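Local coordinates for coiled-coil quantitatively-enriched protein 1 (Schizosaccharomyces pombe, PDB 7CUJ) that links telomeres to the meiotic centrosome during bouquet formation and is required for telomere length regulation and chromosome segregation, at residues Q31-C36 against I53-Q58; L105-L110 against N133-W138; Q137-Q142 against P160-C165. All coordinates share one frame; numbering follows the deposited sequence.

Contact 1. Residues Q31-C36 against I53-Q58; sequences QYFAFC and IRLFIQ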
loop_
_atom_site.group_PDB
_atom_site.type_symbol
_atom_site.label_atom_id
_atom_site.label_comp_id
_atom_site.label_asym_id
_atom_site.label_seq_id
_atom_site.Cartn_x
_atom_site.Cartn_y
_atom_site.Cartn_z
ATOM N N GLN A 31 -4.329 1.909 8.180
ATOM C CA GLN A 31 -4.872 2.056 6.840
ATOM C C GLN A 31 -3.743 2.376 5.857
ATOM O O GLN A 31 -3.666 1.776 4.789
ATOM C CB GLN A 31 -5.955 3.138 6.872
ATOM C CG GLN A 31 -6.624 3.417 5.533
ATOM C CD GLN A 31 -7.409 4.707 5.573
ATOM O OE1 GLN A 31 -6.854 5.791 5.753
ATOM N NE2 GLN A 31 -8.717 4.602 5.398
ATOM N N TYR A 32 -2.862 3.310 6.244
ATOM C CA TYR A 32 -1.741 3.751 5.429
ATOM C C TYR A 32 -0.744 2.608 5.242
ATOM O O TYR A 32 -0.053 2.550 4.228
ATOM C CB TYR A 32 -1.072 4.975 6.069
ATOM C CG TYR A 32 -0.009 5.631 5.222
ATOM C CD1 TYR A 32 -0.343 6.603 4.291
ATOM C CD2 TYR A 32 1.327 5.272 5.339
ATOM C CE1 TYR A 32 0.621 7.203 3.498
ATOM C CE2 TYR A 32 2.303 5.864 4.554
ATOM C CZ TYR A 32 1.947 6.830 3.627
ATOM O OH TYR A 32 2.889 7.423 2.842
ATOM N N PHE A 33 -0.672 1.713 6.234
ATOM C CA PHE A 33 0.248 0.586 6.239
ATOM C C PHE A 33 -0.480 -0.715 5.890
ATOM O O PHE A 33 0.056 -1.798 6.119
ATOM C CB PHE A 33 0.896 0.451 7.624
ATOM C CG PHE A 33 2.144 1.272 7.831
ATOM C CD1 PHE A 33 2.064 2.592 8.248
ATOM C CD2 PHE A 33 3.399 0.726 7.599
ATOM C CE1 PHE A 33 3.211 3.352 8.426
ATOM C CE2 PHE A 33 4.545 1.485 7.786
ATOM C CZ PHE A 33 4.450 2.797 8.196
ATOM N N ALA A 34 -1.693 -0.617 5.331
ATOM C CA ALA A 34 -2.557 -1.784 5.195
ATOM C C ALA A 34 -1.859 -2.903 4.421
ATOM O O ALA A 34 -1.794 -4.028 4.907
ATOM C CB ALA A 34 -3.891 -1.411 4.593
ATOM N N PHE A 35 -1.322 -2.573 3.237
ATOM C CA PHE A 35 -0.640 -3.529 2.378
ATOM C C PHE A 35 0.533 -4.161 3.121
ATOM O O PHE A 35 0.662 -5.382 3.157
ATOM C CB PHE A 35 -0.135 -2.863 1.093
ATOM C CG PHE A 35 0.542 -3.812 0.135
ATOM C CD1 PHE A 35 1.870 -4.178 0.309
ATOM C CD2 PHE A 35 -0.156 -4.368 -0.927
ATOM C CE1 PHE A 35 2.486 -5.068 -0.559
ATOM C CE2 PHE A 35 0.462 -5.254 -1.801
ATOM C CZ PHE A 35 1.783 -5.601 -1.619
ATOM N N CYS A 36 1.377 -3.301 3.697
ATOM C CA CYS A 36 2.605 -3.669 4.382
ATOM C C CYS A 36 2.322 -4.596 5.566
ATOM O O CYS A 36 3.056 -5.557 5.784
ATOM C CB CYS A 36 3.315 -2.412 4.871
ATOM S SG CYS A 36 5.010 -2.712 5.427
ATOM N N ILE A 53 8.022 -1.795 8.811
ATOM C CA ILE A 53 7.207 -2.190 9.947
ATOM C C ILE A 53 7.747 -1.533 11.217
ATOM O O ILE A 53 6.973 -1.210 12.114
ATOM C CB ILE A 53 7.090 -3.725 10.064
ATOM C CG1 ILE A 53 6.216 -4.317 8.952
ATOM C CG2 ILE A 53 6.596 -4.142 11.445
ATOM C CD1 ILE A 53 4.769 -3.879 8.992
ATOM N N ARG A 54 9.067 -1.315 11.276
ATOM C CA ARG A 54 9.669 -0.640 12.418
ATOM C C ARG A 54 9.175 0.805 12.490
ATOM O O ARG A 54 8.995 1.335 13.581
ATOM C CB ARG A 54 11.197 -0.757 12.410
ATOM C CG ARG A 54 11.704 -2.112 12.882
ATOM C CD ARG A 54 13.181 -2.151 13.231
ATOM N NE ARG A 54 14.035 -1.674 12.150
ATOM C CZ ARG A 54 14.431 -2.404 11.110
ATOM N NH1 ARG A 54 14.052 -3.665 10.993
ATOM N NH2 ARG A 54 15.206 -1.864 10.185
ATOM N N LEU A 55 8.937 1.419 11.326
ATOM C CA LEU A 55 8.408 2.774 11.272
ATOM C C LEU A 55 6.951 2.786 11.735
ATOM O O LEU A 55 6.523 3.726 12.403
ATOM C CB LEU A 55 8.562 3.335 9.854
ATOM C CG LEU A 55 8.008 4.743 9.636
ATOM C CD1 LEU A 55 8.773 5.783 10.450
ATOM C CD2 LEU A 55 8.000 5.104 8.155
ATOM N N PHE A 56 6.205 1.730 11.377
ATOM C CA PHE A 56 4.835 1.560 11.834
ATOM C C PHE A 56 4.807 1.493 13.359
ATOM O O PHE A 56 4.007 2.168 14.000
ATOM C CB PHE A 56 4.193 0.294 11.255
ATOM C CG PHE A 56 2.874 -0.049 11.899
ATOM C CD1 PHE A 56 1.717 0.639 11.558
ATOM C CD2 PHE A 56 2.791 -1.028 12.881
ATOM C CE1 PHE A 56 0.508 0.343 12.168
ATOM C CE2 PHE A 56 1.582 -1.320 13.492
ATOM C CZ PHE A 56 0.441 -0.634 13.136
ATOM N N ILE A 57 5.695 0.668 13.922
ATOM C CA ILE A 57 5.768 0.468 15.358
ATOM C C ILE A 57 6.127 1.782 16.050
ATOM O O ILE A 57 5.525 2.118 17.068
ATOM C CB ILE A 57 6.724 -0.694 15.704
ATOM C CG1 ILE A 57 6.097 -2.041 15.325
ATOM C CG2 ILE A 57 7.135 -0.652 17.173
ATOM C CD1 ILE A 57 7.090 -3.178 15.213
ATOM N N GLN A 58 7.088 2.524 15.477
ATOM C CA GLN A 58 7.546 3.779 16.052
ATOM C C GLN A 58 6.392 4.778 16.102
ATOM O O GLN A 58 6.159 5.406 17.133
ATOM C CB GLN A 58 8.745 4.342 15.283
ATOM C CG GLN A 58 9.375 5.566 15.939
ATOM C CD GLN A 58 9.854 5.285 17.344
ATOM O OE1 GLN A 58 10.750 4.469 17.564
ATOM N NE2 GLN A 58 9.251 5.958 18.315
#
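Phe-33 lays one ring face against Phe-56: the Phe-56 CB methylene sits over that face, 3.7 Å from Phe-33 CE2 and 15° off the ring normal, a CH-pi contact. The Phe-56 ring beyond it turns its edge to the same ring, an edge-to-face pair with planes at 62° and centroids 5.4 Å apart. At the rim, near the ring plane, Leu-55 CD2 meets Phe-33 CZ at 4.2 Å. Ile-53, one turn before Phe-56 on helix 47-65, brings its CD1 to 3.8 Å from Cys-36 SG. The helix backbone places Phe-56 CB, while CG anti to the backbone N (chi1 169°) swings the ring so that CD1 comes near Phe-33 CG. With Phe-33 cut back to an alanine, Phe-56 CB would probably lose the ring face it packs on and a gap open beside it. Phe-33 and Leu-55 also touch the chain of another protein. Phe-33 itself is the N-cap residue of helix 34-41, at the break from helix 20-32. Phe-56 packs further on Leu-29 of helix 20-32, Ile-37 of helix 34-41 and, in helix 232-243, Val-237 and Val-240.

Contact 2. Residues L105-L110 against N133-W138; sequences LFLQEL and NTLTQW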
loop_
_atom_site.group_PDB
_atom_site.type_symbol
_atom_site.label_atom_id
_atom_site.label_comp_id
_atom_site.label_asym_id
_atom_site.label_seq_id
_atom_site.Cartn_x
_atom_site.Cartn_y
_atom_site.Cartn_z
ATOM N N LEU A 105 -3.416 13.697 32.164
ATOM C CA LEU A 105 -4.519 13.902 33.090
ATOM C C LEU A 105 -4.336 13.018 34.322
ATOM O O LEU A 105 -4.578 13.465 35.442
ATOM C CB LEU A 105 -5.851 13.610 32.388
ATOM C CG LEU A 105 -7.104 13.737 33.259
ATOM C CD1 LEU A 105 -7.248 15.141 33.830
ATOM C CD2 LEU A 105 -8.350 13.355 32.474
ATOM N N PHE A 106 -3.903 11.769 34.100
ATOM C CA PHE A 106 -3.648 10.843 35.191
ATOM C C PHE A 106 -2.634 11.446 36.161
ATOM O O PHE A 106 -2.870 11.464 37.367
ATOM C CB PHE A 106 -3.181 9.477 34.679
ATOM C CG PHE A 106 -2.684 8.555 35.762
ATOM C CD1 PHE A 106 -3.572 7.798 36.514
ATOM C CD2 PHE A 106 -1.329 8.467 36.053
ATOM C CE1 PHE A 106 -3.116 6.962 37.524
ATOM C CE2 PHE A 106 -0.874 7.632 37.064
ATOM C CZ PHE A 106 -1.768 6.882 37.799
ATOM N N LEU A 107 -1.514 11.937 35.616
ATOM C CA LEU A 107 -0.415 12.447 36.420
ATOM C C LEU A 107 -0.858 13.679 37.207
ATOM O O LEU A 107 -0.445 13.861 38.350
ATOM C CB LEU A 107 0.780 12.750 35.511
ATOM C CG LEU A 107 1.539 11.527 34.993
ATOM C CD1 LEU A 107 2.535 11.925 33.916
ATOM C CD2 LEU A 107 2.245 10.793 36.124
ATOM N N GLN A 108 -1.713 14.504 36.592
ATOM C CA GLN A 108 -2.243 15.702 37.225
ATOM C C GLN A 108 -3.097 15.311 38.429
ATOM O O GLN A 108 -2.897 15.829 39.525
ATOM C CB GLN A 108 -3.080 16.504 36.227
ATOM C CG GLN A 108 -3.518 17.869 36.743
ATOM C CD GLN A 108 -4.802 18.328 36.097
ATOM O OE1 GLN A 108 -5.887 17.843 36.409
ATOM N NE2 GLN A 108 -4.687 19.284 35.190
ATOM N N GLU A 109 -4.041 14.389 38.202
ATOM C CA GLU A 109 -5.046 14.023 39.189
ATOM C C GLU A 109 -4.423 13.184 40.301
ATOM O O GLU A 109 -4.964 13.131 41.403
ATOM C CB GLU A 109 -6.218 13.286 38.535
ATOM C CG GLU A 109 -7.030 14.141 37.577
ATOM C CD GLU A 109 -7.844 15.272 38.187
ATOM O OE1 GLU A 109 -8.138 15.215 39.402
ATOM O OE2 GLU A 109 -8.192 16.208 37.437
ATOM N N LEU A 110 -3.290 12.532 40.004
ATOM C CA LEU A 110 -2.592 11.730 40.997
ATOM C C LEU A 110 -2.067 12.636 42.109
ATOM O O LEU A 110 -2.343 12.392 43.280
ATOM C CB LEU A 110 -1.456 10.941 40.337
ATOM C CG LEU A 110 -0.674 10.007 41.264
ATOM C CD1 LEU A 110 -1.532 8.834 41.720
ATOM C CD2 LEU A 110 0.596 9.509 40.591
ATOM N N ASN A 133 9.952 17.804 28.497
ATOM C CA ASN A 133 10.018 19.228 28.782
ATOM C C ASN A 133 8.616 19.773 29.043
ATOM O O ASN A 133 8.413 20.526 29.994
ATOM C CB ASN A 133 10.687 20.015 27.651
ATOM C CG ASN A 133 12.090 19.548 27.325
ATOM O OD1 ASN A 133 12.733 18.871 28.127
ATOM N ND2 ASN A 133 12.578 19.911 26.149
ATOM N N THR A 134 7.665 19.388 28.184
ATOM C CA THR A 134 6.298 19.878 28.250
ATOM C C THR A 134 5.629 19.389 29.535
ATOM O O THR A 134 4.918 20.151 30.185
ATOM C CB THR A 134 5.508 19.502 26.988
ATOM O OG1 THR A 134 6.227 19.959 25.842
ATOM C CG2 THR A 134 4.106 20.073 26.968
ATOM N N LEU A 135 5.873 18.121 29.894
ATOM C CA LEU A 135 5.275 17.518 31.078
ATOM C C LEU A 135 5.806 18.232 32.318
ATOM O O LEU A 135 5.026 18.664 33.163
ATOM C CB LEU A 135 5.624 16.025 31.118
ATOM C CG LEU A 135 4.544 15.053 31.601
ATOM C CD1 LEU A 135 5.174 13.907 32.375
ATOM C CD2 LEU A 135 3.482 15.738 32.448
ATOM N N THR A 136 7.139 18.356 32.392
ATOM C CA THR A 136 7.842 18.987 33.499
ATOM C C THR A 136 7.290 20.390 33.745
ATOM O O THR A 136 7.001 20.753 34.883
ATOM C CB THR A 136 9.357 19.033 33.250
ATOM O OG1 THR A 136 9.837 17.708 33.013
ATOM C CG2 THR A 136 10.134 19.646 34.395
ATOM N N GLN A 137 7.142 21.165 32.664
ATOM C CA GLN A 137 6.718 22.552 32.758
ATOM C C GLN A 137 5.240 22.626 33.134
ATOM O O GLN A 137 4.819 23.557 33.817
ATOM C CB GLN A 137 7.012 23.306 31.458
ATOM C CG GLN A 137 8.495 23.552 31.207
ATOM C CD GLN A 137 9.174 24.359 32.289
ATOM O OE1 GLN A 137 8.589 25.262 32.885
ATOM N NE2 GLN A 137 10.432 24.040 32.548
ATOM N N TRP A 138 4.464 21.632 32.690
ATOM C CA TRP A 138 3.029 21.641 32.916
ATOM C C TRP A 138 2.690 21.238 34.351
ATOM O O TRP A 138 1.697 21.712 34.901
ATOM C CB TRP A 138 2.301 20.772 31.886
ATOM C CG TRP A 138 0.822 20.736 32.114
ATOM C CD1 TRP A 138 -0.046 21.786 32.036
ATOM C CD2 TRP A 138 0.038 19.592 32.492
ATOM N NE1 TRP A 138 -1.318 21.373 32.326
ATOM C CE2 TRP A 138 -1.299 20.034 32.608
ATOM C CE3 TRP A 138 0.330 18.246 32.738
ATOM C CZ2 TRP A 138 -2.337 19.172 32.959
ATOM C CZ3 TRP A 138 -0.696 17.395 33.083
ATOM C CH2 TRP A 138 -2.011 17.854 33.190
#
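Leu-107 and Leu-135 form one compact point of this helix-helix contact, Trp-138 and Gln-108 the other. The two leucine side chains cross at about a right angle and meet through their CD1 methyls, Leu-107 CD1 lying 3.6 Å from Leu-135 CD1. The end of Leu-135 comes nearer to Leu-107 than the direction of its CB would suggest. Leu-135 also packs on strand 162-166, so this side faces the sheet and is buried.

The other half is broader and more mixed. Gln-108 runs extended past the six-membered ring of Trp-138, with CB 3.5 Å from Trp-138 CH2 and NE2 3.2 Å from Trp-138 CZ2. Amide and indole planes are 35° apart, the amide meets the ring obliquely, and no hydrogen bond joins the two. Trp-138 gives the largest share of the buried surface; the indole reaches across because its CG stands anti to the backbone N (chi1 179°), and Phe-104, Ser-95 and Ala-98 pack round it too. Gln-108 is partly exposed, and one turn earlier on its helix Leu-105, also partly exposed, packs on helix 275-294 instead; this is the looser side. The amide orientation is itself doubtful: Gln-108 OE1 is 3.0 Å from Glu-109 OE2, two acceptors facing each other as modelled.

With no hydrogen bond or salt bridge between the segments, and CA atoms of Leu-107 and Leu-135 9.3 Å apart, side chains alone bridge the helices; the chemistry implies cohesion by dispersion and burial of apolar surface, with one polar amide set obliquely against the indole's six-membered ring.

Contact 3. Residues Q137-Q142 against P160-C165; sequences QWLKSQ and PAIWIC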
loop_
_atom_site.group_PDB
_atom_site.type_symbol
_atom_site.label_atom_id
_atom_site.label_comp_id
_atom_site.label_asym_id
_atom_site.label_seq_id
_atom_site.Cartn_x
_atom_site.Cartn_y
_atom_site.Cartn_z
ATOM N N GLN A 137 7.142 21.165 32.664
ATOM C CA GLN A 137 6.718 22.552 32.758
ATOM C C GLN A 137 5.240 22.626 33.134
ATOM O O GLN A 137 4.819 23.557 33.817
ATOM C CB GLN A 137 7.012 23.306 31.458
ATOM C CG GLN A 137 8.495 23.552 31.207
ATOM C CD GLN A 137 9.174 24.359 32.289
ATOM O OE1 GLN A 137 8.589 25.262 32.885
ATOM N NE2 GLN A 137 10.432 24.040 32.548
ATOM N N TRP A 138 4.464 21.632 32.690
ATOM C CA TRP A 138 3.029 21.641 32.916
ATOM C C TRP A 138 2.690 21.238 34.351
ATOM O O TRP A 138 1.697 21.712 34.901
ATOM C CB TRP A 138 2.301 20.772 31.886
ATOM C CG TRP A 138 0.822 20.736 32.114
ATOM C CD1 TRP A 138 -0.046 21.786 32.036
ATOM C CD2 TRP A 138 0.038 19.592 32.492
ATOM N NE1 TRP A 138 -1.318 21.373 32.326
ATOM C CE2 TRP A 138 -1.299 20.034 32.608
ATOM C CE3 TRP A 138 0.330 18.246 32.738
ATOM C CZ2 TRP A 138 -2.337 19.172 32.959
ATOM C CZ3 TRP A 138 -0.696 17.395 33.083
ATOM C CH2 TRP A 138 -2.011 17.854 33.190
ATOM N N LEU A 139 3.508 20.361 34.945
ATOM C CA LEU A 139 3.287 19.926 36.317
ATOM C C LEU A 139 3.623 21.060 37.283
ATOM O O LEU A 139 2.922 21.251 38.275
ATOM C CB LEU A 139 4.121 18.674 36.617
ATOM C CG LEU A 139 3.638 17.373 35.975
ATOM C CD1 LEU A 139 4.609 16.239 36.266
ATOM C CD2 LEU A 139 2.237 17.009 36.447
ATOM N N LYS A 140 4.697 21.803 36.980
ATOM C CA LYS A 140 5.086 22.980 37.742
ATOM C C LYS A 140 3.933 23.980 37.743
ATOM O O LYS A 140 3.608 24.557 38.778
ATOM C CB LYS A 140 6.334 23.628 37.135
ATOM C CG LYS A 140 7.647 22.889 37.359
ATOM C CD LYS A 140 8.799 23.512 36.598
ATOM C CE LYS A 140 10.102 22.759 36.763
ATOM N NZ LYS A 140 11.221 23.417 36.048
ATOM N N SER A 141 3.318 24.148 36.565
ATOM C CA SER A 141 2.208 25.057 36.324
ATOM C C SER A 141 1.037 24.780 37.267
ATOM O O SER A 141 0.263 25.687 37.564
ATOM C CB SER A 141 1.783 24.988 34.876
ATOM O OG SER A 141 0.376 25.120 34.741
ATOM N N GLN A 142 0.908 23.524 37.717
ATOM C CA GLN A 142 -0.205 23.105 38.558
ATOM C C GLN A 142 0.253 22.948 40.008
ATOM O O GLN A 142 -0.423 22.292 40.801
ATOM C CB GLN A 142 -0.821 21.796 38.049
ATOM C CG GLN A 142 -1.229 21.802 36.580
ATOM C CD GLN A 142 -2.491 22.581 36.296
ATOM O OE1 GLN A 142 -3.595 22.040 36.306
ATOM N NE2 GLN A 142 -2.334 23.869 36.032
ATOM N N PRO A 160 12.949 16.173 44.750
ATOM C CA PRO A 160 11.660 16.703 44.295
ATOM C C PRO A 160 10.491 15.751 44.544
ATOM O O PRO A 160 10.685 14.616 44.980
ATOM C CB PRO A 160 11.833 16.884 42.776
ATOM C CG PRO A 160 13.327 16.839 42.544
ATOM C CD PRO A 160 13.867 15.929 43.626
ATOM N N ALA A 161 9.277 16.236 44.259
ATOM C CA ALA A 161 8.077 15.417 44.329
ATOM C C ALA A 161 8.073 14.385 43.199
ATOM O O ALA A 161 7.566 13.279 43.386
ATOM C CB ALA A 161 6.844 16.291 44.317
ATOM N N ILE A 162 8.654 14.745 42.042
ATOM C CA ILE A 162 8.788 13.837 40.906
ATOM C C ILE A 162 9.920 14.294 39.980
ATOM O O ILE A 162 9.929 15.434 39.520
ATOM C CB ILE A 162 7.444 13.645 40.158
ATOM C CG1 ILE A 162 7.581 12.710 38.953
ATOM C CG2 ILE A 162 6.813 14.976 39.771
ATOM C CD1 ILE A 162 6.275 12.095 38.487
ATOM N N TRP A 163 10.875 13.387 39.721
ATOM C CA TRP A 163 11.853 13.534 38.651
ATOM C C TRP A 163 11.216 13.119 37.325
ATOM O O TRP A 163 10.515 12.107 37.270
ATOM C CB TRP A 163 13.096 12.673 38.923
ATOM C CG TRP A 163 14.037 13.168 39.981
ATOM C CD1 TRP A 163 14.242 12.609 41.210
ATOM C CD2 TRP A 163 14.941 14.287 39.897
ATOM N NE1 TRP A 163 15.194 13.308 41.901
ATOM C CE2 TRP A 163 15.641 14.343 41.124
ATOM C CE3 TRP A 163 15.221 15.252 38.920
ATOM C CZ2 TRP A 163 16.596 15.322 41.395
ATOM C CZ3 TRP A 163 16.166 16.219 39.190
ATOM C CH2 TRP A 163 16.845 16.253 40.411
ATOM N N ILE A 164 11.472 13.897 36.262
ATOM C CA ILE A 164 11.093 13.530 34.902
ATOM C C ILE A 164 12.361 13.181 34.129
ATOM O O ILE A 164 13.183 14.055 33.860
ATOM C CB ILE A 164 10.306 14.657 34.197
ATOM C CG1 ILE A 164 9.085 15.124 34.997
ATOM C CG2 ILE A 164 9.937 14.262 32.772
ATOM C CD1 ILE A 164 8.078 14.036 35.302
ATOM N N CYS A 165 12.494 11.903 33.751
ATOM C CA CYS A 165 13.718 11.404 33.145
ATOM C C CYS A 165 13.469 10.967 31.702
ATOM O O CYS A 165 12.538 10.215 31.417
ATOM C CB CYS A 165 14.284 10.238 33.946
ATOM S SG CYS A 165 15.978 9.799 33.477
#
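Leu-139 reaches Ile-162 and Ile-164 through a single methyl, and its torsions account for the reach. With CG anti to the carbonyl carbon (chi1 -73°) and CD1 anti to CA (chi2 176°), the branch reaches from the helix toward the strand. Ile-164 folds its chain at both torsions, which brings its CD1 to 4.2 Å from Leu-139 CD1. Ile-162 offers its other branch, CG2, at 4.3 Å from the same Leu-139 CD1. One helix methyl thus meets two isoleucines, two residues apart on the same face of the strand.

The contact is small, 78 Å² in all, and apolar; the CA atoms of Leu-139 and Ile-162 stand 9.4 Å apart, a span bridged by side chains. Trp-163, between the two isoleucines, turns to the other face, where it stacks with Phe-123 and has Pro-160 CG over the centre of its ring. On the near face the layer continues: Ile-164 also packs on Ala-132 and Thr-136 of helix 129-141, and Ile-162 on Phe-111.

Strand 162-166 is hydrogen-bonded between strands 121-126 and 146-148. Helix 129-141 connects those two flanking strands, passing over 162-166 in a beta-alpha-beta crossover, and Leu-139 marks where it rests on the strand it skips, an arrangement of the layered alpha/beta fold with a parallel sheet.

Overall arrangement
This chain is one piece of the longer ccq1 protein, an alpha/beta domain with added helices; the telomere function is that of the whole protein. Contacts 2 and 3, their centres 7 Å apart, both use helix 129-141, share Gln-137 and Trp-138, and touch where Leu-135 CD1 lies 4.1 Å from Ile-164 CD1. Together they tie helix 102-112, helix 129-141 and strand 162-166 into one packed layer, mostly apolar, on the parallel sheet. Contact 1 lies on the opposite side of the chain's centre, 30 Å from contact 2 and 34 Å from contact 3 between centres. It meets other protein chains, including a second copy of this one; no other chain of the assembly touches contacts 2 and 3.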